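Local coordinates for protein secretion chaperonin CsaA (Picrophilus torridus, PDB 5ZDI) that probably binds tRNA through an OB-type domain and may act as a chaperone in protein secretion, at residues A[59-64]-A[92-97]; A[18-23]-A[31-36]. One frame throughout, in Å; residues are numbered along the deposited sequence. Where two conformers were deposited one is given.

From the N terminus, interaction 2 comes first: residues 31-36 fold back on 18-23 and close the short connection of residues 24-30 into an antiparallel hairpin. Interaction 1 opens only afterwards, bringing 92-97 against 59-64 and closing a loop of 27 residues that holds strand 72-74 and strand 77-88. The two contacts are therefore in series, neither nested nor crossed. They meet in space all the same, since strand 62-66 is the sheet neighbour of strand 12-22. Asn60 OD1 lies 2.6 Å from Lys18 NZ, probably hydrogen-bonded, and Ile63 CD1 packs on Ile35 CG2 at 4.0 Å, tying the hairpin to segment 59-64, against which the interface strand 91-97 packs.

Interaction 1: residues A[59-64]-A[92-97]; sequences INKKII and VKLLTP
Ile64 CD1 covers one face of the Pro97 ring, displaced toward the rim, with Pro97 CD its nearest ring atom at 3.8 Å. From the other side of the mean ring plane, Lys62 CB comes in beside the ring, 3.9 Å from Pro97 CD and with CG also close, while the extended remainder of Lys62 leads away to the carbonyl of Gly100. Ile64 and Pro97 slide past each other in opposite directions. With CG1 anti to its carbonyl carbon (chi1 -53°), Ile64 also places that atom 4.0 Å from Leu95 CB.

The second apolar patch is formed by Lys61, whose aliphatic chain crosses Leu94: Lys61 CE comes to 3.4 Å from Leu94 CD1, closer than usual carbon packing. The ammonium beyond it forms a salt bridge with Asp98 of the second subunit. Ile63 CG2 adds a looser touch on Leu94 CD1 at 4.1 Å.

No direct hydrogen bond joins the two segments, in keeping with strand axes that cross at 109°. A water bridges the two backbones, accepting from Ile64 N at 2.9 Å and hydrogen-bonded to Leu95 O at 2.7 Å. Lys62 O is buried here with no partner in the model.

Strand 62-66 lies between strand 12-22 and strand 77-88, as the fourth strand does in an OB-fold barrel. Strand 91-97 also pairs with strand 77-88, and its Leu95, Thr96 and Pro97 pair antiparallel with a strand of the second subunit, carrying the sheet across the dimer interface.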
ATOM      1  N   ILE A  59      11.613  14.180  -2.640  1.00 21.62           N
ATOM      2  CA  ILE A  59      11.978  14.794  -1.344  1.00 22.49           C
ATOM      3  C   ILE A  59      10.722  15.170  -0.561  1.00 23.31           C
ATOM      4  O   ILE A  59       9.791  15.873  -1.058  1.00 21.19           O
ATOM      5  CB  ILE A  59      12.862  16.011  -1.579  1.00 23.06           C
ATOM      6  CG1 ILE A  59      14.169  15.573  -2.279  1.00 25.50           C
ATOM      7  CG2 ILE A  59      13.087  16.789  -0.295  1.00 24.32           C
ATOM      8  CD1 ILE A  59      15.169  14.970  -1.335  1.00 28.90           C
ATOM      9  N   ASN A  60      10.709  14.735   0.707  1.00 19.36           N
ATOM     10  CA  ASN A  60       9.557  14.896   1.548  1.00 21.83           C
ATOM     11  C   ASN A  60       8.236  14.308   1.096  1.00 18.63           C
ATOM     12  O   ASN A  60       7.161  14.654   1.614  1.00 20.36           O
ATOM     13  CB  ASN A  60       9.464  16.380   2.061  1.00 23.51           C
ATOM     14  CG  ASN A  60      10.615  16.673   3.048  1.00 25.71           C
ATOM     15  OD1 ASN A  60      10.831  15.851   4.019  1.00 23.84           O
ATOM     16  ND2 ASN A  60      11.418  17.736   2.780  1.00 22.27           N
ATOM     17  N   LYS A  61       8.299  13.322   0.195  1.00 17.27           N
ATOM     18  CA  LYS A  61       7.127  12.544  -0.159  1.00 17.40           C
ATOM     19  C   LYS A  61       6.853  11.408   0.831  1.00 18.32           C
ATOM     20  O   LYS A  61       7.790  10.646   1.175  1.00 18.11           O
ATOM     21  CB  LYS A  61       7.327  11.965  -1.576  1.00 20.09           C
ATOM     22  CG  LYS A  61       6.063  11.454  -2.208  1.00 20.72           C
ATOM     23  CD  LYS A  61       6.402  10.759  -3.500  1.00 24.36           C
ATOM     24  CE  LYS A  61       5.253   9.916  -4.128  1.00 25.39           C
ATOM     25  NZ  LYS A  61       4.066  10.657  -4.319  1.00 25.55           N
ATOM     26  N   LYS A  62       5.591  11.274   1.286  1.00 16.23           N
ATOM     27  CA  LYS A  62       5.188  10.140   2.150  1.00 18.21           C
ATOM     28  C   LYS A  62       4.969   8.908   1.296  1.00 18.00           C
ATOM     29  O   LYS A  62       4.275   8.944   0.253  1.00 18.76           O
ATOM     30  CB  LYS A  62       3.925  10.443   2.963  1.00 17.96           C
ATOM     31  CG  LYS A  62       4.158  11.545   3.930  1.00 21.20           C
ATOM     32  CD  LYS A  62       2.880  11.889   4.666  1.00 21.18           C
ATOM     33  CE  LYS A  62       3.178  13.097   5.543  1.00 23.03           C
ATOM     34  NZ  LYS A  62       1.866  13.515   6.172  1.00 27.63           N
ATOM     35  N   ILE A  63       5.665   7.875   1.651  1.00 15.28           N
ATOM     36  CA  ILE A  63       5.622   6.610   0.912  1.00 16.11           C
ATOM     37  C   ILE A  63       5.203   5.483   1.895  1.00 15.16           C
ATOM     38  O   ILE A  63       5.053   5.716   3.106  1.00 14.01           O
ATOM     39  CB  ILE A  63       6.993   6.302   0.259  1.00 16.43           C
ATOM     40  CG1 ILE A  63       8.177   6.265   1.214  1.00 16.65           C
ATOM     41  CG2 ILE A  63       7.310   7.328  -0.808  1.00 16.92           C
ATOM     42  CD1 ILE A  63       8.199   5.048   2.107  1.00 17.39           C
ATOM     43  N   ILE A  64       5.023   4.285   1.333  1.00 13.76           N
ATOM     44  CA  ILE A  64       4.703   3.137   2.066  1.00 15.81           C
ATOM     45  C   ILE A  64       5.716   2.062   1.835  1.00 15.79           C
ATOM     46  O   ILE A  64       6.106   1.800   0.713  1.00 15.11           O
ATOM     47  CB  ILE A  64       3.289   2.628   1.528  1.00 16.56           C
ATOM     48  CG1 ILE A  64       2.243   3.743   1.562  1.00 16.04           C
ATOM     49  CG2 ILE A  64       2.758   1.434   2.274  1.00 18.21           C
ATOM     50  CD1 ILE A  64       1.942   4.295   2.958  1.00 14.88           C
ATOM     51  N   VAL A  92       6.367   2.618 -12.667  1.00 19.40           N
ATOM     52  CA  VAL A  92       6.058   2.410 -11.281  1.00 18.93           C
ATOM     53  C   VAL A  92       5.453   3.706 -10.720  1.00 20.43           C
ATOM     54  O   VAL A  92       6.055   4.743 -10.774  1.00 21.25           O
ATOM     55  CB  VAL A  92       7.284   1.985 -10.510  1.00 21.67           C
ATOM     56  CG1 VAL A  92       6.992   1.852  -9.001  1.00 21.90           C
ATOM     57  CG2 VAL A  92       7.795   0.614 -11.019  1.00 22.31           C
ATOM     58  N   LYS A  93       4.295   3.585 -10.054  1.00 15.88           N
ATOM     59  CA  LYS A  93       3.637   4.725  -9.429  1.00 16.22           C
ATOM     60  C   LYS A  93       3.553   4.408  -7.939  1.00 15.92           C
ATOM     61  O   LYS A  93       2.843   3.479  -7.511  1.00 16.06           O
ATOM     62  CB  LYS A  93       2.258   4.907 -10.001  1.00 16.92           C
ATOM     63  CG  LYS A  93       2.270   5.284 -11.464  1.00 17.39           C
ATOM     64  CD  LYS A  93       2.676   6.764 -11.692  1.00 22.09           C
ATOM     65  CE  LYS A  93       2.565   7.073 -13.173  1.00 23.22           C
ATOM     66  NZ  LYS A  93       2.970   8.424 -13.498  1.00 29.89           N
ATOM     67  N   LEU A  94       4.255   5.203  -7.158  1.00 15.49           N
ATOM     68  CA  LEU A  94       4.260   5.035  -5.697  1.00 14.90           C
ATOM     69  C   LEU A  94       2.866   5.036  -5.089  1.00 14.39           C
ATOM     70  O   LEU A  94       1.981   5.833  -5.469  1.00 16.47           O
ATOM     71  CB  LEU A  94       5.075   6.113  -4.985  1.00 15.71           C
ATOM     72  CG  LEU A  94       6.578   6.035  -5.351  1.00 17.53           C
ATOM     73  CD1 LEU A  94       7.263   7.319  -4.887  1.00 22.47           C
ATOM     74  CD2 LEU A  94       7.209   4.737  -4.793  1.00 17.46           C
ATOM     75  N   LEU A  95       2.752   4.283  -4.006  1.00 14.60           N
ATOM     76  CA  LEU A  95       1.652   4.362  -3.085  1.00 14.05           C
ATOM     77  C   LEU A  95       1.877   5.477  -2.086  1.00 14.66           C
ATOM     78  O   LEU A  95       3.049   5.677  -1.616  1.00 15.40           O
ATOM     79  CB  LEU A  95       1.513   3.051  -2.319  1.00 14.15           C
ATOM     80  CG  LEU A  95       1.327   1.788  -3.093  1.00 15.44           C
ATOM     81  CD1 LEU A  95       0.796   0.670  -2.181  1.00 17.88           C
ATOM     82  CD2 LEU A  95       0.452   1.886  -4.277  1.00 18.98           C
ATOM     83  N   THR A  96       0.819   6.276  -1.806  1.00 16.03           N
ATOM     84  CA  THR A  96       0.924   7.323  -0.817  0.50 16.20           C
ATOM     85  C   THR A  96      -0.283   7.235   0.138  1.00 17.32           C
ATOM     86  O   THR A  96      -1.409   6.886  -0.315  1.00 19.62           O
ATOM     87  CB  THR A  96       0.984   8.708  -1.523  0.50 18.35           C
ATOM     88  OG1 THR A  96      -0.311   9.150  -1.873  0.50 17.91           O
ATOM     89  CG2 THR A  96       1.903   8.651  -2.859  0.50 17.23           C
ATOM     90  N   PRO A  97      -0.105   7.556   1.438  1.00 17.27           N
ATOM     91  CA  PRO A  97      -1.268   7.609   2.277  1.00 15.16           C
ATOM     92  C   PRO A  97      -1.980   8.924   2.151  1.00 15.82           C
ATOM     93  O   PRO A  97      -1.347   9.946   1.937  1.00 20.48           O
ATOM     94  CB  PRO A  97      -0.681   7.465   3.700  1.00 17.32           C
ATOM     95  CG  PRO A  97       0.621   8.176   3.600  1.00 14.57           C
ATOM     96  CD  PRO A  97       1.105   7.896   2.233  1.00 16.66           C
TER
HETATM   97  O   HOH W   1       5.168   4.074  -1.506  1.00 14.24           O

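Interaction 2: residues A[18-23]-A[31-36]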
ATOM      1  N   LYS A  18      13.701  11.488   2.687  1.00 14.93           N
ATOM      2  CA  LYS A  18      14.491  12.653   3.094  1.00 16.91           C
ATOM      3  C   LYS A  18      15.695  12.960   2.228  1.00 18.31           C
ATOM      4  O   LYS A  18      16.099  14.114   2.191  1.00 18.48           O
ATOM      5  CB  LYS A  18      14.920  12.578   4.553  1.00 18.67           C
ATOM      6  CG  LYS A  18      13.778  12.370   5.529  1.00 18.30           C
ATOM      7  CD  LYS A  18      12.727  13.468   5.539  1.00 19.85           C
ATOM      8  CE  LYS A  18      13.251  14.819   6.021  1.00 23.11           C
ATOM      9  NZ  LYS A  18      12.133  15.684   6.260  1.00 21.63           N
ATOM     10  N   GLU A  19      16.267  11.988   1.577  1.00 17.70           N
ATOM     11  CA  GLU A  19      17.398  12.177   0.678  1.00 18.35           C
ATOM     12  C   GLU A  19      17.264  11.209  -0.495  1.00 16.66           C
ATOM     13  O   GLU A  19      16.720  10.080  -0.337  1.00 16.92           O
ATOM     14  CB  GLU A  19      18.717  11.881   1.379  1.00 23.51           C
ATOM     15  CG  GLU A  19      19.015  12.812   2.500  1.00 31.64           C
ATOM     16  CD  GLU A  19      20.514  12.826   2.834  1.00 34.62           C
ATOM     17  OE1 GLU A  19      20.946  13.856   3.386  1.00 48.43           O
ATOM     18  OE2 GLU A  19      21.204  11.824   2.516  1.00 38.26           O
ATOM     19  N   VAL A  20      17.729  11.621  -1.664  1.00 16.81           N
ATOM     20  CA  VAL A  20      17.647  10.781  -2.865  1.00 16.38           C
ATOM     21  C   VAL A  20      18.958  10.924  -3.616  1.00 18.71           C
ATOM     22  O   VAL A  20      19.388  12.065  -3.788  1.00 21.10           O
ATOM     23  CB  VAL A  20      16.561  11.216  -3.844  1.00 19.70           C
ATOM     24  CG1 VAL A  20      16.464  10.212  -5.034  1.00 18.45           C
ATOM     25  CG2 VAL A  20      15.237  11.321  -3.182  1.00 19.58           C
ATOM     26  N   SER A  21      19.557   9.801  -4.057  1.00 18.99           N
ATOM     27  CA  SER A  21      20.762   9.870  -4.892  0.50 18.67           C
ATOM     28  C   SER A  21      20.671   8.810  -5.991  1.00 20.13           C
ATOM     29  O   SER A  21      19.916   7.896  -5.912  1.00 17.65           O
ATOM     30  CB  SER A  21      22.051   9.662  -4.046  0.50 18.51           C
ATOM     31  OG  SER A  21      22.192   8.326  -3.579  0.50 16.85           O
ATOM     32  N   ASP A  22      21.473   8.965  -7.053  1.00 18.17           N
ATOM     33  CA  ASP A  22      21.498   7.919  -8.073  1.00 20.67           C
ATOM     34  C   ASP A  22      22.163   6.651  -7.574  1.00 20.82           C
ATOM     35  O   ASP A  22      23.191   6.724  -6.899  1.00 21.30           O
ATOM     36  CB  ASP A  22      22.142   8.396  -9.393  1.00 19.88           C
ATOM     37  CG  ASP A  22      21.392   9.523 -10.016  1.00 21.03           C
ATOM     38  OD1 ASP A  22      20.183   9.374 -10.234  1.00 22.93           O
ATOM     39  OD2 ASP A  22      21.987  10.549 -10.387  1.00 21.85           O
ATOM     40  N   PHE A  23      21.615   5.480  -7.917  1.00 20.09           N
ATOM     41  CA  PHE A  23      22.220   4.231  -7.582  1.00 19.81           C
ATOM     42  C   PHE A  23      23.044   3.741  -8.814  1.00 19.10           C
ATOM     43  O   PHE A  23      22.659   2.847  -9.561  1.00 19.15           O
ATOM     44  CB  PHE A  23      21.158   3.234  -7.128  1.00 20.35           C
ATOM     45  CG  PHE A  23      21.680   1.956  -6.532  1.00 20.36           C
ATOM     46  CD1 PHE A  23      23.034   1.711  -6.370  1.00 20.68           C
ATOM     47  CD2 PHE A  23      20.787   0.939  -6.180  1.00 20.62           C
ATOM     48  CE1 PHE A  23      23.454   0.521  -5.854  1.00 22.04           C
ATOM     49  CE2 PHE A  23      21.229  -0.247  -5.653  1.00 23.81           C
ATOM     50  CZ  PHE A  23      22.582  -0.480  -5.550  1.00 23.24           C
ATOM     51  N   TYR A  31      17.109   4.687  -7.754  1.00 15.99           N
ATOM     52  CA  TYR A  31      17.602   5.614  -6.763  1.00 15.75           C
ATOM     53  C   TYR A  31      17.907   4.896  -5.443  1.00 16.07           C
ATOM     54  O   TYR A  31      17.191   3.962  -5.061  1.00 18.54           O
ATOM     55  CB  TYR A  31      16.593   6.708  -6.405  1.00 14.44           C
ATOM     56  CG  TYR A  31      16.209   7.673  -7.520  1.00 16.32           C
ATOM     57  CD1 TYR A  31      17.207   8.282  -8.313  1.00 16.14           C
ATOM     58  CD2 TYR A  31      14.921   8.004  -7.771  1.00 15.64           C
ATOM     59  CE1 TYR A  31      16.895   9.136  -9.308  1.00 17.04           C
ATOM     60  CE2 TYR A  31      14.570   8.930  -8.758  1.00 15.95           C
ATOM     61  CZ  TYR A  31      15.590   9.478  -9.560  1.00 16.67           C
ATOM     62  OH  TYR A  31      15.201  10.359 -10.537  1.00 19.74           O
ATOM     63  N   LYS A  32      18.900   5.431  -4.768  1.00 16.05           N
ATOM     64  CA  LYS A  32      19.110   5.219  -3.312  1.00 19.06           C
ATOM     65  C   LYS A  32      18.265   6.254  -2.563  1.00 17.21           C
ATOM     66  O   LYS A  32      18.376   7.470  -2.752  1.00 19.07           O
ATOM     67  CB  LYS A  32      20.604   5.347  -2.926  1.00 17.29           C
ATOM     68  CG  LYS A  32      21.533   4.394  -3.572  1.00 22.54           C
ATOM     69  CD  LYS A  32      22.944   4.946  -3.204  1.00 26.19           C
ATOM     70  CE  LYS A  32      23.939   3.924  -3.499  1.00 32.88           C
ATOM     71  NZ  LYS A  32      25.257   4.474  -3.083  1.00 35.66           N
ATOM     72  N   LEU A  33      17.406   5.775  -1.678  1.00 16.68           N
ATOM     73  CA  LEU A  33      16.553   6.586  -0.865  1.00 16.45           C
ATOM     74  C   LEU A  33      16.884   6.425   0.621  1.00 16.29           C
ATOM     75  O   LEU A  33      17.101   5.314   1.077  1.00 16.51           O
ATOM     76  CB  LEU A  33      15.088   6.078  -0.976  1.00 15.30           C
ATOM     77  CG  LEU A  33      14.508   5.923  -2.342  1.00 14.93           C
ATOM     78  CD1 LEU A  33      13.054   5.492  -2.238  1.00 15.89           C
ATOM     79  CD2 LEU A  33      14.567   7.248  -3.055  1.00 13.27           C
ATOM     80  N   LYS A  34      16.936   7.547   1.337  1.00 16.55           N
ATOM     81  CA  LYS A  34      17.053   7.581   2.786  1.00 16.97           C
ATOM     82  C   LYS A  34      15.709   8.071   3.314  1.00 16.84           C
ATOM     83  O   LYS A  34      15.260   9.162   3.010  1.00 14.55           O
ATOM     84  CB  LYS A  34      18.226   8.434   3.218  1.00 16.95           C
ATOM     85  CG  LYS A  34      18.266   8.546   4.725  1.00 19.08           C
ATOM     86  CD  LYS A  34      19.546   9.264   5.118  1.00 21.54           C
ATOM     87  CE  LYS A  34      19.557   9.522   6.589  1.00 24.05           C
ATOM     88  NZ  LYS A  34      20.972   9.918   6.845  1.00 24.22           N
ATOM     89  N   ILE A  35      15.035   7.194   4.079  1.00 14.86           N
ATOM     90  CA  ILE A  35      13.612   7.355   4.428  1.00 14.00           C
ATOM     91  C   ILE A  35      13.489   7.327   5.963  1.00 14.77           C
ATOM     92  O   ILE A  35      14.115   6.456   6.647  1.00 15.55           O
ATOM     93  CB  ILE A  35      12.806   6.174   3.872  1.00 13.90           C
ATOM     94  CG1 ILE A  35      13.090   6.013   2.396  1.00 14.71           C
ATOM     95  CG2 ILE A  35      11.336   6.326   4.168  1.00 13.77           C
ATOM     96  CD1 ILE A  35      12.408   4.867   1.723  1.00 16.95           C
ATOM     97  N   TYR A  36      12.689   8.241   6.470  1.00 14.35           N
ATOM     98  CA  TYR A  36      12.451   8.363   7.941  1.00 15.09           C
ATOM     99  C   TYR A  36      11.153   7.684   8.256  1.00 13.22           C
ATOM    100  O   TYR A  36      10.176   7.921   7.589  1.00 16.17           O
ATOM    101  CB  TYR A  36      12.363   9.824   8.331  1.00 15.38           C
ATOM    102  CG  TYR A  36      12.129  10.031   9.836  1.00 16.01           C
ATOM    103  CD1 TYR A  36      13.075   9.600  10.777  1.00 17.59           C
ATOM    104  CD2 TYR A  36      10.965  10.675  10.307  1.00 18.38           C
ATOM    105  CE1 TYR A  36      12.873   9.825  12.142  1.00 14.86           C
ATOM    106  CE2 TYR A  36      10.728  10.823  11.686  1.00 17.55           C
ATOM    107  CZ  TYR A  36      11.692  10.408  12.573  1.00 17.82           C
ATOM    108  OH  TYR A  36      11.460  10.582  13.933  1.00 18.75           O
TER
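Lys34 O is gripped by two successive amides: strongly by Lys18 N, at 2.8 Å and nearly straight (165° at the hydrogen), and weakly by Glu19 N at 3.3 Å. Lys18 and Glu19 thus both face the single residue Lys34, a classic beta bulge. Beyond it the pairing is regular: Lys34 N returns a bond to Glu19 O at 3.0 Å, and Ser21 and Lys32 exchange two more, making Glu19-Lys34 and Ser21-Lys32 hydrogen-bonded pairs and Val20-Leu33 the non-hydrogen-bonded pair between them.

On the face shared with Leu33, Val20 CG1, anti to the backbone N (chi1 -176°), rests over one face of the Tyr31 ring, 3.9 Å from the centroid and 25° off the normal, a CH-pi contact. In the plane of that ring, Asp22 OD1 meets the edge 3.4 Å from Tyr31 CE1, while Asp22 OD2 forms a salt bridge with Lys55. Lys32 crosses Phe23 at about a right angle, its CE 3.7 Å from Phe23 CD1.

On the more exposed face, Glu19 and Lys34 run side by side; OE2 and NZ remain 4.7 Å apart, and the Lys34 ammonium makes a cation-pi contact with Tyr43.

Backbone bonds thus fix the first hairpin of the OB-type domain, and Val20 and Tyr31 pack on helix 55-58. The carboxylate at the Tyr31 edge probably gains from the ring's positive rim, and the Glu19-Lys34 charges probably attract without forming a salt bridge.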